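Side-chain contact in protein NBR1 homolog (Arabidopsis thaliana, PDB 6TGS), which probably acts as a receptor for autophagic degradation of ubiquitinated proteins, targeting stress-generated aggregates, and homodimerises through its PB1 domain, described here: residues A[8-13]-A[19-24]. The protein carries 3 engineered substitutions. Numbering follows the deposited sequence.
Sequences LVVKVS and RRFRVP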
ATOM      1  N   LEU A   8      10.464  -2.222   0.962  1.00 36.74           N
ATOM      2  CA  LEU A   8       9.257  -2.614   1.676  1.00 34.31           C
ATOM      3  C   LEU A   8       8.538  -3.704   0.896  1.00 28.99           C
ATOM      4  O   LEU A   8       8.258  -3.540  -0.293  1.00 26.05           O
ATOM      5  CB  LEU A   8       8.325  -1.416   1.870  1.00 32.92           C
ATOM      6  CG  LEU A   8       6.933  -1.687   2.465  1.00 38.25           C
ATOM      7  CD1 LEU A   8       7.019  -2.043   3.940  1.00 37.17           C
ATOM      8  CD2 LEU A   8       5.996  -0.501   2.251  1.00 35.42           C
ATOM      9  N   VAL A   9       8.236  -4.807   1.565  1.00 27.24           N
ATOM     10  CA  VAL A   9       7.404  -5.844   0.971  1.00 28.03           C
ATOM     11  C   VAL A   9       5.945  -5.442   1.159  1.00 21.75           C
ATOM     12  O   VAL A   9       5.499  -5.191   2.282  1.00 25.52           O
ATOM     13  CB  VAL A   9       7.686  -7.213   1.601  1.00 30.01           C
ATOM     14  CG1 VAL A   9       6.675  -8.233   1.112  1.00 25.26           C
ATOM     15  CG2 VAL A   9       9.092  -7.652   1.254  1.00 38.41           C
ATOM     16  N   VAL A  10       5.209  -5.374   0.055  1.00 17.24           N
ATOM     17  CA  VAL A  10       3.792  -5.030   0.075  1.00 18.52           C
ATOM     18  C   VAL A  10       3.015  -6.253  -0.380  1.00 20.25           C
ATOM     19  O   VAL A  10       3.316  -6.833  -1.427  1.00 23.20           O
ATOM     20  CB  VAL A  10       3.494  -3.812  -0.814  1.00 19.65           C
ATOM     21  CG1 VAL A  10       1.997  -3.487  -0.799  1.00 23.23           C
ATOM     22  CG2 VAL A  10       4.302  -2.614  -0.342  1.00 20.52           C
ATOM     23  N   LYS A  11       2.053  -6.669   0.421  1.00 16.64           N
ATOM     24  CA  LYS A  11       1.055  -7.678   0.005  1.00 17.25           C
ATOM     25  C   LYS A  11      -0.334  -7.045  -0.213  1.00 21.98           C
ATOM     26  O   LYS A  11      -0.719  -6.345   0.687  1.00 22.11           O
ATOM     27  CB  LYS A  11       1.062  -8.843   0.987  1.00 17.82           C
ATOM     28  CG  LYS A  11       2.407  -9.535   1.078  1.00 23.72           C
ATOM     29  CD  LYS A  11       2.405 -10.705   2.008  1.00 25.17           C
ATOM     30  CE  LYS A  11       3.811 -11.103   2.389  1.00 37.53           C
ATOM     31  NZ  LYS A  11       3.820 -11.987   3.575  1.00 45.57           N
ATOM     32  N   VAL A  12      -0.943  -7.310  -1.216  0.70 16.01           N
ATOM     33  CA  VAL A  12      -2.242  -6.710  -1.491  0.70 16.87           C
ATOM     34  C   VAL A  12      -3.254  -7.838  -1.592  0.70 16.21           C
ATOM     35  O   VAL A  12      -2.993  -8.855  -2.243  0.70 16.77           O
ATOM     36  CB  VAL A  12      -2.221  -5.870  -2.782  0.70 18.59           C
ATOM     37  CG1 VAL A  12      -3.556  -5.167  -2.960  0.70 18.51           C
ATOM     38  CG2 VAL A  12      -1.090  -4.853  -2.742  0.70 19.11           C
ATOM     39  N   SER A  13      -4.389  -7.677  -0.925  0.70 15.33           N
ATOM     40  CA  SER A  13      -5.465  -8.653  -0.974  0.70 17.75           C
ATOM     41  C   SER A  13      -6.670  -8.069  -1.698  0.70 21.85           C
ATOM     42  O   SER A  13      -7.146  -6.976  -1.355  0.70 18.91           O
ATOM     43  CB  SER A  13      -5.859  -9.100   0.430  0.70 20.04           C
ATOM     44  OG  SER A  13      -6.869 -10.082   0.353  0.70 24.59           O
ATOM     45  N   ARG A  19      -1.434 -10.863  -3.523  1.00 15.49           N
ATOM     46  CA  ARG A  19      -0.313 -10.630  -4.424  1.00 17.54           C
ATOM     47  C   ARG A  19       0.752  -9.831  -3.695  1.00 20.78           C
ATOM     48  O   ARG A  19       0.444  -9.000  -2.836  1.00 23.20           O
ATOM     49  CB  ARG A  19      -0.758  -9.895  -5.701  1.00 16.30           C
ATOM     50  CG  ARG A  19      -1.736 -10.701  -6.563  1.00 15.86           C
ATOM     51  CD  ARG A  19      -1.026 -11.867  -7.279  1.00 18.22           C
ATOM     52  NE  ARG A  19      -1.936 -12.644  -8.132  1.00 20.44           N
ATOM     53  CZ  ARG A  19      -2.557 -13.749  -7.723  1.00 19.77           C
ATOM     54  NH1 ARG A  19      -2.388 -14.169  -6.472  1.00 19.03           N
ATOM     55  NH2 ARG A  19      -3.341 -14.436  -8.555  1.00 20.20           N
ATOM     56  N   ARG A  20       2.026 -10.041  -3.937  1.00 13.55           N
ATOM     57  CA  ARG A  20       3.247  -9.542  -3.318  1.00 14.82           C
ATOM     58  C   ARG A  20       4.039  -8.709  -4.311  1.00 16.72           C
ATOM     59  O   ARG A  20       4.246  -9.131  -5.452  1.00 20.37           O
ATOM     60  CB  ARG A  20       4.114 -10.710  -2.836  1.00 18.97           C
ATOM     61  CG  ARG A  20       5.416 -10.310  -2.145  1.00 31.81           C
ATOM     62  CD  ARG A  20       6.192 -11.560  -1.682  1.00 26.68           C
ATOM     63  NE  ARG A  20       7.435 -11.209  -1.022  1.00 37.61           N
ATOM     64  CZ  ARG A  20       8.569 -10.992  -1.669  1.00 42.79           C
ATOM     65  NH1 ARG A  20       8.592 -11.081  -2.991  1.00 44.74           N
ATOM     66  NH2 ARG A  20       9.670 -10.672  -1.002  1.00 54.78           N
ATOM     67  N   PHE A  21       4.490  -7.591  -4.003  1.00 18.84           N
ATOM     68  CA  PHE A  21       5.520  -6.890  -4.758  1.00 19.40           C
ATOM     69  C   PHE A  21       6.384  -6.119  -3.772  1.00 20.89           C
ATOM     70  O   PHE A  21       6.057  -6.005  -2.591  1.00 23.74           O
ATOM     71  CB  PHE A  21       4.934  -5.971  -5.838  1.00 18.12           C
ATOM     72  CG  PHE A  21       3.982  -4.941  -5.320  1.00 19.99           C
ATOM     73  CD1 PHE A  21       2.639  -5.228  -5.208  1.00 21.41           C
ATOM     74  CD2 PHE A  21       4.426  -3.669  -4.979  1.00 23.13           C
ATOM     75  CE1 PHE A  21       1.743  -4.275  -4.749  1.00 23.78           C
ATOM     76  CE2 PHE A  21       3.530  -2.703  -4.525  1.00 24.69           C
ATOM     77  CZ  PHE A  21       2.187  -3.020  -4.409  1.00 20.30           C
ATOM     78  N   ARG A  22       7.501  -5.588  -4.252  1.00 22.91           N
ATOM     79  CA  ARG A  22       8.413  -4.871  -3.372  1.00 24.79           C
ATOM     80  C   ARG A  22       8.575  -3.438  -3.846  1.00 23.16           C
ATOM     81  O   ARG A  22       8.581  -3.158  -5.049  1.00 26.18           O
ATOM     82  CB  ARG A  22       9.778  -5.561  -3.303  1.00 25.90           C
ATOM     83  CG  ARG A  22       9.709  -6.999  -2.818  1.00 27.23           C
ATOM     84  CD  ARG A  22      11.030  -7.452  -2.207  1.00 38.86           C
ATOM     85  NE  ARG A  22      12.166  -7.212  -3.093  1.00 37.78           N
ATOM     86  CZ  ARG A  22      13.422  -7.095  -2.677  1.00 41.75           C
ATOM     87  NH1 ARG A  22      13.710  -7.196  -1.386  1.00 34.79           N
ATOM     88  NH2 ARG A  22      14.392  -6.872  -3.552  1.00 41.19           N
ATOM     89  N   VAL A  23       8.721  -2.528  -2.885  1.00 26.26           N
ATOM     90  CA  VAL A  23       8.779  -1.104  -3.151  1.00 27.81           C
ATOM     91  C   VAL A  23      10.132  -0.596  -2.656  1.00 27.46           C
ATOM     92  O   VAL A  23      10.447  -0.751  -1.473  1.00 30.82           O
ATOM     93  CB  VAL A  23       7.640  -0.332  -2.468  1.00 29.40           C
ATOM     94  CG1 VAL A  23       7.830   1.154  -2.694  1.00 33.58           C
ATOM     95  CG2 VAL A  23       6.290  -0.798  -3.009  1.00 27.81           C
ATOM     96  N   PRO A  24      10.952   0.000  -3.515  1.00 31.68           N
ATOM     97  CA  PRO A  24      12.244   0.521  -3.056  1.00 42.30           C
ATOM     98  C   PRO A  24      12.074   1.678  -2.083  1.00 42.92           C
ATOM     99  O   PRO A  24      11.099   2.431  -2.130  1.00 34.49           O
ATOM    100  CB  PRO A  24      12.924   0.975  -4.353  1.00 38.16           C
ATOM    101  CG  PRO A  24      11.798   1.220  -5.306  1.00 41.72           C
ATOM    102  CD  PRO A  24      10.755   0.196  -4.960  1.00 34.84           C
TER
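Val10 lies beside Phe21 with both side chains pointing the same way, and its CB sits over one face of the ring, 4.1 Å from the centroid, in a CH-pi contact offset toward the rim. CG1 of Val10 presses on CZ of Phe21 at 3.6 Å, and in the modelled conformer of Val12, one of two, CG2 meets the ring obliquely near CE1. With CG between the backbone N and the carbonyl carbon (chi1 57°), the Phe21 ring leans toward Val10 and Val12. The other methyl of Val10, CG2, packs on CG2 of Val23 (3.8 Å). Helix 35-46 packs against this face, with Ile42 and Phe46 touching Val12 and Leu45 touching Phe21. Residues 8-13 and 19-23 belong to the N-terminal beta hairpin (strands 8-14 and 17-23) of the ubiquitin-like PB1 fold, and strand 84-90 runs parallel to the first strand on its other flank. Three antiparallel hydrogen-bonded pairs join the two segments; in the middle one Val10 N donates to Phe21 O (2.8 Å). On the opposite face Arg20, Arg22 and Lys11 give a basic surface, consistent with the basic patch through which many PB1 domains bind acidic partners. Here Val9 sets its methyls obliquely against the Arg20 side chain, CG1 lying 3.7 Å from NE and CG2 near NH2. Arg20 stays extended from CG to NE, whereas Arg22 lays its CD 4.0 Å from Val9 CG2 before bending at chi3.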